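Local structure of dTDP-4-dehydrorhamnose reductase (Yersinia enterocolitica, 5U9C) at residues V186-G191 with P244-V249; S106-G111 with P126-G131; C72-A77 with P251-R256. The protein probably catalyses the NADPH-dependent reduction of dTDP-4-dehydro-beta-L-rhamnose to dTDP-beta-L-rhamnose in dTDP-L-rhamnose biosynthesis. All blocks are in the same frame, centred on the assembly; numbering follows the deposited sequence. Where two conformers were deposited one is given.

Contact 1: V186-G191 with P244-V249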
ATOM      1  N   VAL D 186      16.516  19.569  -7.687  1.00 24.28           N
ATOM      2  CA  VAL D 186      15.358  18.851  -7.193  1.00 24.53           C
ATOM      3  C   VAL D 186      15.273  18.908  -5.662  1.00 24.67           C
ATOM      4  O   VAL D 186      16.227  18.561  -4.967  1.00 24.27           O
ATOM      5  CB  VAL D 186      15.369  17.398  -7.713  1.00 24.31           C
ATOM      6  CG1 VAL D 186      14.219  16.596  -7.141  1.00 24.97           C
ATOM      7  CG2 VAL D 186      15.309  17.393  -9.238  1.00 24.55           C
ATOM      8  N   SER D 187      14.129  19.363  -5.156  1.00 24.75           N
ATOM      9  CA  SER D 187      13.907  19.493  -3.724  1.00 27.32           C
ATOM     10  C   SER D 187      13.066  18.381  -3.075  1.00 28.72           C
ATOM     11  O   SER D 187      13.032  18.282  -1.849  1.00 28.87           O
ATOM     12  CB  SER D 187      13.218  20.824  -3.435  1.00 28.65           C
ATOM     13  OG  SER D 187      11.933  20.862  -4.021  1.00 31.83           O
ATOM     14  N   ASP D 188      12.423  17.544  -3.883  1.00 30.42           N
ATOM     15  CA  ASP D 188      11.473  16.551  -3.353  1.00 32.50           C
ATOM     16  C   ASP D 188      11.879  15.072  -3.446  1.00 32.34           C
ATOM     17  O   ASP D 188      11.014  14.203  -3.467  1.00 34.24           O
ATOM     18  CB  ASP D 188      10.079  16.791  -3.974  1.00 35.34           C
ATOM     19  CG  ASP D 188      10.043  16.559  -5.484  1.00 35.18           C
ATOM     20  OD1 ASP D 188      11.050  16.095  -6.061  1.00 34.35           O
ATOM     21  OD2 ASP D 188       8.971  16.806  -6.094  1.00 38.42           O
ATOM     22  N   ARG D 189      13.182  14.819  -3.514  1.00 30.22           N
ATOM     23  CA  ARG D 189      13.762  13.468  -3.471  1.00 32.26           C
ATOM     24  C   ARG D 189      14.963  13.603  -2.514  1.00 29.50           C
ATOM     25  O   ARG D 189      15.814  14.470  -2.703  1.00 29.86           O
ATOM     26  CB  ARG D 189      14.199  12.959  -4.843  1.00 33.58           C
ATOM     27  CG  ARG D 189      13.063  12.799  -5.850  1.00 38.35           C
ATOM     28  CD  ARG D 189      12.086  11.680  -5.479  1.00 41.25           C
ATOM     29  NE  ARG D 189      10.979  11.501  -6.433  1.00 43.76           N
ATOM     30  CZ  ARG D 189       9.795  12.120  -6.383  1.00 46.95           C
ATOM     31  NH1 ARG D 189       9.506  13.029  -5.439  1.00 46.52           N
ATOM     32  NH2 ARG D 189       8.886  11.848  -7.316  1.00 50.10           N
ATOM     33  N   LEU D 190      14.994  12.783  -1.468  1.00 27.69           N
ATOM     34  CA  LEU D 190      16.035  12.863  -0.455  1.00 26.18           C
ATOM     35  C   LEU D 190      16.997  11.675  -0.507  1.00 25.31           C
ATOM     36  O   LEU D 190      16.656  10.593  -1.008  1.00 24.03           O
ATOM     37  CB  LEU D 190      15.391  12.921   0.928  1.00 27.22           C
ATOM     38  CG  LEU D 190      14.319  13.997   1.164  1.00 29.33           C
ATOM     39  CD1 LEU D 190      13.609  13.793   2.499  1.00 30.22           C
ATOM     40  CD2 LEU D 190      14.961  15.355   1.095  1.00 29.59           C
ATOM     41  N   GLY D 191      18.180  11.886   0.062  1.00 24.17           N
ATOM     42  CA  GLY D 191      19.226  10.862   0.111  1.00 23.93           C
ATOM     43  C   GLY D 191      20.305  11.261   1.091  1.00 24.40           C
ATOM     44  O   GLY D 191      20.138  12.213   1.844  1.00 24.61           O
ATOM     45  N   PRO D 244      14.589  25.715  -6.058  1.00 28.42           N
ATOM     46  CA  PRO D 244      14.123  24.360  -5.750  1.00 28.60           C
ATOM     47  C   PRO D 244      13.035  23.961  -6.732  1.00 29.00           C
ATOM     48  O   PRO D 244      12.113  24.735  -6.959  1.00 30.38           O
ATOM     49  CB  PRO D 244      13.554  24.488  -4.331  1.00 29.21           C
ATOM     50  CG  PRO D 244      13.137  25.919  -4.198  1.00 29.92           C
ATOM     51  CD  PRO D 244      14.000  26.723  -5.154  1.00 30.04           C
ATOM     52  N   VAL D 245      13.170  22.809  -7.366  1.00 27.09           N
ATOM     53  CA  VAL D 245      12.148  22.338  -8.281  1.00 27.11           C
ATOM     54  C   VAL D 245      11.686  20.934  -7.924  1.00 26.76           C
ATOM     55  O   VAL D 245      12.424  20.167  -7.310  1.00 25.38           O
ATOM     56  CB  VAL D 245      12.632  22.347  -9.744  1.00 28.23           C
ATOM     57  CG1 VAL D 245      13.006  23.758 -10.155  1.00 29.34           C
ATOM     58  CG2 VAL D 245      13.808  21.392  -9.969  1.00 29.42           C
ATOM     59  N   HIS D 246      10.469  20.603  -8.330  1.00 26.41           N
ATOM     60  CA  HIS D 246       9.921  19.257  -8.157  1.00 27.39           C
ATOM     61  C   HIS D 246      10.508  18.333  -9.218  1.00 27.37           C
ATOM     62  O   HIS D 246      10.919  18.788 -10.298  1.00 25.85           O
ATOM     63  CB  HIS D 246       8.382  19.274  -8.234  1.00 29.28           C
ATOM     64  CG  HIS D 246       7.744  19.923  -7.048  1.00 32.20           C
ATOM     65  ND1 HIS D 246       7.716  19.320  -5.807  1.00 36.08           N
ATOM     66  CD2 HIS D 246       7.152  21.125  -6.894  1.00 34.40           C
ATOM     67  CE1 HIS D 246       7.101  20.115  -4.949  1.00 36.12           C
ATOM     68  NE2 HIS D 246       6.749  21.216  -5.582  1.00 33.93           N
ATOM     69  N   SER D 247      10.544  17.039  -8.919  0.50 27.53           N
ATOM     70  CA  SER D 247      11.134  16.054  -9.830  0.50 28.25           C
ATOM     71  C   SER D 247      10.458  15.965 -11.193  0.50 27.71           C
ATOM     72  O   SER D 247      11.084  15.520 -12.155  0.50 28.39           O
ATOM     73  CB  SER D 247      11.207  14.676  -9.158  0.50 29.08           C
ATOM     74  OG  SER D 247       9.940  14.296  -8.682  0.50 30.97           O
ATOM     75  N   SER D 248       9.200  16.398 -11.283  1.00 26.83           N
ATOM     76  CA  SER D 248       8.490  16.429 -12.550  1.00 27.24           C
ATOM     77  C   SER D 248       9.135  17.311 -13.627  1.00 26.70           C
ATOM     78  O   SER D 248       8.912  17.085 -14.809  1.00 25.93           O
ATOM     79  CB  SER D 248       7.071  16.962 -12.349  1.00 28.26           C
ATOM     80  OG  SER D 248       7.111  18.266 -11.811  1.00 29.51           O
ATOM     81  N   VAL D 249       9.899  18.334 -13.241  0.50 26.06           N
ATOM     82  CA  VAL D 249      10.494  19.197 -14.279  0.50 26.89           C
ATOM     83  C   VAL D 249      11.649  18.491 -15.010  0.50 27.63           C
ATOM     84  O   VAL D 249      11.974  18.867 -16.128  0.50 27.40           O
ATOM     85  CB  VAL D 249      10.901  20.606 -13.775  0.50 27.22           C
ATOM     86  CG1 VAL D 249       9.702  21.295 -13.141  0.50 27.27           C
ATOM     87  CG2 VAL D 249      12.077  20.547 -12.818  0.50 26.65           C
TER
HETATM   88  O   HOH W   1       7.324  16.055  -8.925  1.00 45.13           O
HETATM   89  O   HOH W   2      11.503  11.248  -9.023  0.50 47.02           O

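Contact 2: S106-G111 with P126-G131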
ATOM      1  N   SER D 106      24.444  -0.237  -2.912  1.00 24.48           N
ATOM      2  CA  SER D 106      23.810   1.079  -2.969  1.00 25.83           C
ATOM      3  C   SER D 106      22.595   1.243  -2.079  1.00 25.21           C
ATOM      4  O   SER D 106      21.860   0.298  -1.801  1.00 25.18           O
ATOM      5  CB  SER D 106      23.351   1.298  -4.427  1.00 27.08           C
ATOM      6  OG  SER D 106      22.525   2.438  -4.604  1.00 27.34           O
ATOM      7  N   SER D 107      22.392   2.475  -1.650  1.00 25.89           N
ATOM      8  CA  SER D 107      21.216   2.849  -0.900  1.00 26.41           C
ATOM      9  C   SER D 107      19.943   2.571  -1.740  1.00 27.20           C
ATOM     10  O   SER D 107      18.859   2.471  -1.177  1.00 27.31           O
ATOM     11  CB  SER D 107      21.291   4.338  -0.521  1.00 27.90           C
ATOM     12  OG  SER D 107      21.391   5.172  -1.664  1.00 28.09           O
ATOM     13  N   ASN D 108      20.083   2.445  -3.074  1.00 26.59           N
ATOM     14  CA  ASN D 108      18.934   2.155  -3.964  1.00 28.08           C
ATOM     15  C   ASN D 108      18.307   0.787  -3.771  1.00 25.66           C
ATOM     16  O   ASN D 108      17.335   0.480  -4.443  1.00 24.35           O
ATOM     17  CB  ASN D 108      19.284   2.322  -5.452  1.00 32.46           C
ATOM     18  CG  ASN D 108      18.918   3.673  -5.991  1.00 39.91           C
ATOM     19  OD1 ASN D 108      19.787   4.517  -6.217  1.00 50.63           O
ATOM     20  ND2 ASN D 108      17.609   3.896  -6.208  1.00 40.59           N
ATOM     21  N   VAL D 109      18.857  -0.046  -2.888  1.00 23.23           N
ATOM     22  CA  VAL D 109      18.188  -1.296  -2.567  1.00 23.24           C
ATOM     23  C   VAL D 109      16.961  -0.959  -1.694  1.00 22.86           C
ATOM     24  O   VAL D 109      16.082  -1.797  -1.495  1.00 23.78           O
ATOM     25  CB  VAL D 109      19.091  -2.341  -1.878  1.00 24.22           C
ATOM     26  CG1 VAL D 109      20.273  -2.701  -2.770  1.00 25.73           C
ATOM     27  CG2 VAL D 109      19.548  -1.883  -0.492  1.00 24.81           C
ATOM     28  N   PHE D 110      16.922   0.263  -1.166  1.00 23.11           N
ATOM     29  CA  PHE D 110      15.789   0.726  -0.379  1.00 23.63           C
ATOM     30  C   PHE D 110      14.950   1.744  -1.167  1.00 25.23           C
ATOM     31  O   PHE D 110      15.398   2.290  -2.194  1.00 25.50           O
ATOM     32  CB  PHE D 110      16.260   1.405   0.907  1.00 23.96           C
ATOM     33  CG  PHE D 110      17.019   0.508   1.827  1.00 24.44           C
ATOM     34  CD1 PHE D 110      16.352  -0.469   2.568  1.00 25.40           C
ATOM     35  CD2 PHE D 110      18.381   0.654   1.988  1.00 25.53           C
ATOM     36  CE1 PHE D 110      17.040  -1.297   3.438  1.00 25.95           C
ATOM     37  CE2 PHE D 110      19.083  -0.172   2.857  1.00 25.49           C
ATOM     38  CZ  PHE D 110      18.413  -1.143   3.585  1.00 26.16           C
ATOM     39  N   GLY D 111      13.749   2.004  -0.666  1.00 23.63           N
ATOM     40  CA  GLY D 111      12.901   3.038  -1.221  1.00 25.88           C
ATOM     41  C   GLY D 111      11.440   2.720  -1.330  1.00 26.00           C
ATOM     42  O   GLY D 111      10.613   3.600  -1.162  1.00 26.03           O
ATOM     43  N   PRO D 126      13.519  -2.539  -3.179  0.60 27.73           N
ATOM     44  CA  PRO D 126      13.836  -1.517  -4.188  0.60 27.94           C
ATOM     45  C   PRO D 126      12.620  -0.921  -4.928  0.60 26.97           C
ATOM     46  O   PRO D 126      11.503  -1.425  -4.822  0.60 27.61           O
ATOM     47  CB  PRO D 126      14.782  -2.247  -5.158  0.60 27.51           C
ATOM     48  CG  PRO D 126      15.280  -3.429  -4.405  0.60 28.12           C
ATOM     49  CD  PRO D 126      14.152  -3.829  -3.499  0.60 28.71           C
HETATM   50  N   MSE D 127      12.880   0.170  -5.625  0.60 27.86           N
HETATM   51  CA  MSE D 127      11.885   0.937  -6.392  0.60 28.92           C
HETATM   52  C   MSE D 127      12.128   0.894  -7.873  0.60 26.64           C
HETATM   53  O   MSE D 127      11.295   1.341  -8.639  0.60 27.41           O
HETATM   54  CB  MSE D 127      12.107   2.378  -5.932  0.60 31.42           C
HETATM   55  CG  MSE D 127      11.020   3.390  -6.292  0.60 34.74           C
HETATM   56 SE   MSE D 127       9.908   3.672  -4.703  0.60 36.08          SE
HETATM   57  CE  MSE D 127       8.558   4.744  -5.655  0.60 39.05           C
ATOM     58  N   ASN D 128      13.256   0.336  -8.293  0.60 25.22           N
ATOM     59  CA  ASN D 128      13.623   0.331  -9.714  0.60 25.42           C
ATOM     60  C   ASN D 128      14.551  -0.826 -10.084  0.60 24.51           C
ATOM     61  O   ASN D 128      15.021  -1.567  -9.199  0.60 23.28           O
ATOM     62  CB  ASN D 128      14.224   1.700 -10.081  0.60 26.14           C
ATOM     63  CG  ASN D 128      15.289   2.178  -9.092  0.60 26.87           C
ATOM     64  OD1 ASN D 128      16.157   1.412  -8.648  0.60 28.13           O
ATOM     65  ND2 ASN D 128      15.254   3.471  -8.780  0.60 25.06           N
ATOM     66  N   TYR D 129      14.799  -1.007 -11.383  1.00 23.94           N
ATOM     67  CA  TYR D 129      15.633  -2.125 -11.827  1.00 23.43           C
ATOM     68  C   TYR D 129      17.087  -2.049 -11.394  1.00 23.56           C
ATOM     69  O   TYR D 129      17.675  -3.070 -11.103  1.00 22.92           O
ATOM     70  CB  TYR D 129      15.460  -2.436 -13.329  1.00 24.45           C
ATOM     71  CG  TYR D 129      14.135  -3.138 -13.614  1.00 24.43           C
ATOM     72  CD1 TYR D 129      13.926  -4.461 -13.201  1.00 23.93           C
ATOM     73  CD2 TYR D 129      13.069  -2.465 -14.246  1.00 24.53           C
ATOM     74  CE1 TYR D 129      12.713  -5.097 -13.450  1.00 25.62           C
ATOM     75  CE2 TYR D 129      11.853  -3.102 -14.497  1.00 25.52           C
ATOM     76  CZ  TYR D 129      11.681  -4.411 -14.103  1.00 25.31           C
ATOM     77  OH  TYR D 129      10.480  -5.025 -14.308  1.00 26.74           O
ATOM     78  N   TYR D 130      17.643  -0.839 -11.302  1.00 22.98           N
ATOM     79  CA  TYR D 130      18.997  -0.678 -10.817  1.00 22.88           C
ATOM     80  C   TYR D 130      19.086  -1.255  -9.398  1.00 22.73           C
ATOM     81  O   TYR D 130      19.938  -2.107  -9.110  1.00 21.38           O
ATOM     82  CB  TYR D 130      19.424   0.796 -10.818  1.00 23.54           C
ATOM     83  CG  TYR D 130      20.728   1.005 -10.085  1.00 24.59           C
ATOM     84  CD1 TYR D 130      21.916   0.475 -10.592  1.00 25.04           C
ATOM     85  CD2 TYR D 130      20.772   1.687  -8.875  1.00 24.94           C
ATOM     86  CE1 TYR D 130      23.107   0.613  -9.916  1.00 25.40           C
ATOM     87  CE2 TYR D 130      21.979   1.857  -8.203  1.00 25.74           C
ATOM     88  CZ  TYR D 130      23.131   1.305  -8.722  1.00 25.41           C
ATOM     89  OH  TYR D 130      24.329   1.450  -8.078  1.00 25.58           O
ATOM     90  N   GLY D 131      18.177  -0.812  -8.535  1.00 21.80           N
ATOM     91  CA  GLY D 131      18.149  -1.281  -7.139  1.00 22.50           C
ATOM     92  C   GLY D 131      17.958  -2.792  -7.019  1.00 23.50           C
ATOM     93  O   GLY D 131      18.657  -3.460  -6.229  1.00 23.30           O
TER
HETATM   94  O   HOH W   3      15.245   1.171  -5.968  1.00 41.68           O

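Contact 3: C72-A77 with P251-R256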
ATOM      1  N   CYS D  72      19.340   1.413 -16.744  1.00 25.89           N
ATOM      2  CA  CYS D  72      18.927   0.136 -16.131  1.00 25.18           C
ATOM      3  C   CYS D  72      17.425  -0.073 -16.211  1.00 25.10           C
ATOM      4  O   CYS D  72      16.979  -1.212 -16.377  1.00 24.21           O
ATOM      5  CB  CYS D  72      19.361   0.037 -14.674  1.00 25.27           C
ATOM      6  SG  CYS D  72      21.131  -0.212 -14.393  1.00 26.30           S
ATOM      7  N   GLU D  73      16.644   1.014 -16.080  1.00 24.95           N
ATOM      8  CA  GLU D  73      15.189   0.922 -16.199  1.00 25.22           C
ATOM      9  C   GLU D  73      14.745   0.629 -17.648  1.00 25.29           C
ATOM     10  O   GLU D  73      13.872  -0.213 -17.868  1.00 25.24           O
ATOM     11  CB  GLU D  73      14.504   2.188 -15.706  1.00 25.67           C
ATOM     12  CG  GLU D  73      13.053   1.986 -15.341  1.00 25.23           C
ATOM     13  CD  GLU D  73      12.864   1.181 -14.053  1.00 25.40           C
ATOM     14  OE1 GLU D  73      13.856   0.849 -13.369  1.00 24.76           O
ATOM     15  OE2 GLU D  73      11.713   0.875 -13.728  1.00 24.90           O
ATOM     16  N   ARG D  74      15.354   1.288 -18.625  1.00 25.29           N
ATOM     17  CA  ARG D  74      15.011   1.045 -20.036  1.00 27.59           C
ATOM     18  C   ARG D  74      15.493  -0.324 -20.518  1.00 27.32           C
ATOM     19  O   ARG D  74      14.845  -0.948 -21.362  1.00 28.17           O
ATOM     20  CB  ARG D  74      15.642   2.103 -20.961  1.00 29.04           C
ATOM     21  CG  ARG D  74      15.166   3.513 -20.703  1.00 30.91           C
ATOM     22  CD  ARG D  74      15.637   4.465 -21.796  1.00 31.46           C
ATOM     23  NE  ARG D  74      17.081   4.638 -21.826  1.00 32.35           N
ATOM     24  CZ  ARG D  74      17.760   5.489 -21.049  1.00 32.31           C
ATOM     25  NH1 ARG D  74      19.055   5.544 -21.161  1.00 35.78           N
ATOM     26  NH2 ARG D  74      17.162   6.252 -20.136  1.00 33.59           N
ATOM     27  N   GLU D  75      16.658  -0.738 -20.019  1.00 27.48           N
ATOM     28  CA  GLU D  75      17.309  -1.994 -20.430  1.00 28.32           C
ATOM     29  C   GLU D  75      17.634  -2.857 -19.229  1.00 26.65           C
ATOM     30  O   GLU D  75      18.803  -3.035 -18.870  1.00 25.26           O
ATOM     31  CB  GLU D  75      18.594  -1.699 -21.224  1.00 29.67           C
ATOM     32  CG  GLU D  75      18.315  -1.004 -22.538  1.00 32.56           C
ATOM     33  CD  GLU D  75      19.569  -0.688 -23.333  1.00 35.54           C
ATOM     34  OE1 GLU D  75      20.605  -1.396 -23.186  1.00 36.67           O
ATOM     35  OE2 GLU D  75      19.500   0.286 -24.100  1.00 37.47           O
ATOM     36  N   PRO D  76      16.591  -3.416 -18.592  1.00 26.00           N
ATOM     37  CA  PRO D  76      16.860  -4.251 -17.410  1.00 25.08           C
ATOM     38  C   PRO D  76      17.799  -5.421 -17.702  1.00 25.22           C
ATOM     39  O   PRO D  76      18.481  -5.871 -16.784  1.00 24.19           O
ATOM     40  CB  PRO D  76      15.474  -4.725 -16.966  1.00 25.58           C
ATOM     41  CG  PRO D  76      14.544  -4.403 -18.083  1.00 26.61           C
ATOM     42  CD  PRO D  76      15.163  -3.310 -18.903  1.00 26.98           C
ATOM     43  N   ALA D  77      17.860  -5.891 -18.960  1.00 24.81           N
ATOM     44  CA  ALA D  77      18.784  -6.989 -19.312  1.00 26.47           C
ATOM     45  C   ALA D  77      20.220  -6.601 -19.013  1.00 26.84           C
ATOM     46  O   ALA D  77      21.013  -7.413 -18.527  1.00 27.04           O
ATOM     47  CB  ALA D  77      18.658  -7.381 -20.786  1.00 26.93           C
ATOM     48  N   PRO D 251      12.022  14.918 -16.232  1.00 29.34           N
ATOM     49  CA  PRO D 251      11.557  13.528 -16.370  1.00 30.59           C
ATOM     50  C   PRO D 251      12.708  12.526 -16.537  1.00 29.71           C
ATOM     51  O   PRO D 251      13.650  12.792 -17.270  1.00 28.13           O
ATOM     52  CB  PRO D 251      10.695  13.552 -17.625  1.00 30.82           C
ATOM     53  CG  PRO D 251      10.829  14.886 -18.225  1.00 31.51           C
ATOM     54  CD  PRO D 251      11.533  15.803 -17.296  1.00 31.81           C
ATOM     55  N   LEU D 252      12.601  11.390 -15.870  1.00 30.38           N
ATOM     56  CA  LEU D 252      13.616  10.346 -15.905  1.00 31.84           C
ATOM     57  C   LEU D 252      12.919   9.005 -16.075  1.00 30.43           C
ATOM     58  O   LEU D 252      11.769   8.875 -15.704  1.00 31.03           O
ATOM     59  CB  LEU D 252      14.392  10.351 -14.597  1.00 35.30           C
ATOM     60  CG  LEU D 252      15.139  11.640 -14.222  1.00 39.12           C
ATOM     61  CD1 LEU D 252      15.506  11.638 -12.738  1.00 42.37           C
ATOM     62  CD2 LEU D 252      16.355  11.863 -15.104  1.00 40.86           C
ATOM     63  N   SER D 253      13.599   8.020 -16.656  1.00 30.51           N
ATOM     64  CA  SER D 253      12.989   6.695 -16.867  1.00 31.01           C
ATOM     65  C   SER D 253      12.726   5.939 -15.562  1.00 30.00           C
ATOM     66  O   SER D 253      11.674   5.354 -15.382  1.00 30.81           O
ATOM     67  CB  SER D 253      13.894   5.827 -17.733  1.00 31.89           C
ATOM     68  OG  SER D 253      14.005   6.335 -19.031  1.00 35.62           O
ATOM     69  N   ALA D 254      13.693   5.963 -14.656  1.00 28.36           N
ATOM     70  CA  ALA D 254      13.595   5.195 -13.431  1.00 28.89           C
ATOM     71  C   ALA D 254      12.878   5.918 -12.315  1.00 28.56           C
ATOM     72  O   ALA D 254      13.211   7.055 -12.025  1.00 27.12           O
ATOM     73  CB  ALA D 254      14.978   4.818 -12.946  1.00 28.20           C
ATOM     74  N   PRO D 255      11.908   5.245 -11.679  1.00 28.98           N
ATOM     75  CA  PRO D 255      11.267   5.819 -10.502  1.00 29.70           C
ATOM     76  C   PRO D 255      12.309   6.055  -9.397  1.00 28.86           C
ATOM     77  O   PRO D 255      13.224   5.229  -9.221  1.00 26.61           O
ATOM     78  CB  PRO D 255      10.316   4.702 -10.019  1.00 29.35           C
ATOM     79  CG  PRO D 255      10.175   3.754 -11.135  1.00 30.05           C
ATOM     80  CD  PRO D 255      11.357   3.920 -12.038  1.00 30.18           C
ATOM     81  N   ARG D 256      12.187   7.168  -8.684  1.00 29.41           N
ATOM     82  CA  ARG D 256      13.072   7.483  -7.559  1.00 29.35           C
ATOM     83  C   ARG D 256      12.183   7.537  -6.293  1.00 27.66           C
ATOM     84  O   ARG D 256      11.078   8.072  -6.331  1.00 27.16           O
ATOM     85  CB  ARG D 256      13.791   8.827  -7.734  1.00 30.93           C
ATOM     86  CG  ARG D 256      14.671   9.015  -8.971  1.00 34.65           C
ATOM     87  CD  ARG D 256      15.725   7.947  -9.101  1.00 36.82           C
ATOM     88  NE  ARG D 256      16.871   8.362  -9.916  1.00 38.71           N
ATOM     89  CZ  ARG D 256      16.915   8.401 -11.245  1.00 37.49           C
ATOM     90  NH1 ARG D 256      18.033   8.780 -11.831  1.00 39.15           N
ATOM     91  NH2 ARG D 256      15.862   8.093 -11.995  1.00 38.27           N
TER

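Contact 1: V186-G191 with P244-V249
Val-186 and Val-245 form a bridge where the two strands of a small parallel sheet, 182-186 and 241-245, come to their ends. The evidence is a backbone hydrogen bond, Ser-187 N to Val-245 O at 2.9 Å (N-H...O angle 163°), with Val-186 CA giving a CA-H...O contact to the same oxygen at 3.2 Å. The two valines lie on the same sheet face, their CG2 methyls 4.3 Å apart, and both also touch Phe-250. This sheet is separate from the six-stranded parallel Rossmann sheet. Beyond the bridge both chains leave strand geometry. Asp-188 holds CG between its backbone N and carbonyl carbon (chi1 65°), with its carboxylate at the start of the 3-10 turn 247-249. There His-246 ND1 donates to Asp-188 OD2 at 2.8 Å; the oxygen lies in the imidazole plane, whereas the donor stands above the carboxylate plane. His-246 NE2 bonds Glu-263 of the second subunit. The amide Ser-247 N makes weak bonds to both carboxylate oxygens, 3.1 Å to Asp-188 OD1 and 3.2 Å to Asp-188 OD2. Ser-247 OG sits over one face of the Arg-189 guanidinium, offset toward the rim, 3.0 Å from Arg-189 NH2 at an angle too poor for a hydrogen bond. Arg-189 NH1 reaches back to Asp-188 O at 2.7 Å. The side chain of Arg-189 also lies beside that of Arg-256, a residue of the (R)-malate site.

Contact 2: S106-G111 with P126-G131
Ser-106 and Asn-108 meet Tyr-130 by van der Waals contact: Ser-106 OG lies at the edge of the phenol ring, 3.7 Å from Tyr-130 CE2, and Asn-108 CB comes obliquely to Tyr-130 CD2 at 3.8 Å. Tyr-130 CG is anti to its backbone N (chi1 170°), which starts the side chain toward residues 106-108. Beside it Gly-131 CA makes a CA-H...O contact with Asn-108 O at 3.3 Å; a CB on Gly-131 would point at that oxygen and clash, so its absence lets the backbones come this close. No direct hydrogen bond crosses; instead a water donates to Asn-108 O at 2.7 Å and accepts from the backbone N of selenomethionine Met-127, with a weak further bond to Asn-128 OD1. Within the segments, Ser-106 OG accepts from Asn-108 N at 2.9 Å, an ST turn, while Asn-128 OD1 caps helix 129-144 by accepting from Gly-131 N at 3.0 Å. Asn-128 ND2 hydrogen-bonds Pro-255 O. The end of parallel strand 100-106, set against a helix whose first turn carries Tyr-130 at the head of a Tyr-x-x-x-Lys sequence, is typical of the short-chain dehydrogenase/reductase fold.

Contact 3: C72-A77 with P251-R256
Glu-73 meets Ser-253, Ala-254 and Pro-255 because its chain first runs out and then folds: CG is anti to the backbone N (chi1 -159°), and a bend at chi2 (72°) turns CD toward Pro-255. Successive atoms of the side chain then pass from Ala-254 and Ser-253 to Pro-255. CB touches the methyl of Ala-254, Glu-73 CB to Ala-254 CB being 3.8 Å. CG rests by the backbone, with Glu-73 CG 3.6 Å from Ser-253 O. The Glu-73 and Pro-255 side chains cross at about a right angle, with Glu-73 OE2 3.5 Å from Pro-255 CD. These are van der Waals contacts; the polar partner of Glu-73 OE1 is Tyr-129 N, at the start of helix 129-144, where the helix dipole would be expected to favour a negative charge. Arg-74, bent at chi3, touches Ser-253 twice, first with CG, 3.5 Å from Ser-253 OG. Its tip returns to the same oxygen in a weak but fairly straight bond, Arg-74 NH2 to Ser-253 OG at 3.3 Å (N-H...O angle 162°), in the guanidinium plane. The stronger partner of Ser-253 OG is Ser-248 O of the third subunit, which places this corner at a subunit interface. Within the loop, Arg-256 NH2 donates to Ala-254 O at 2.8 Å, and Leu-252 CD1 lies over one guanidinium face, toward the rim. Asp-70 of helix 69-74 joins in twice: OD1 makes a salt bridge with Arg-256 NH2 and accepts from Ala-254 N. The geometry is that of an irregular loop docked on the short helix 69-74, through Glu-73 and Arg-74 and, near its start, Asp-70, and the loop leads into Arg-256, which binds (R)-malate in a crystal structure of this protein.

In the fold
From the N terminus, residues 72-77 open contact 3, which closes only at 251-256, joining helix 69-74 to the loop after strand 241-245 across 173 intervening residues. The other two contacts fall within that span, one after the other. Contact 2 closes first, a short loop of 14 residues between strand 100-106 and helix 129-144; contact 1 follows, with 52 residues including helices 196-209 and 225-235 between its segments. Contacts 2 and 3 lie about 11 Å apart by centres and touch, whereas contacts 1 and 2 do not. Contact 3 also touches contact 1, through Arg-189 and Arg-256, linking the Rossmann part to the small parallel sheet.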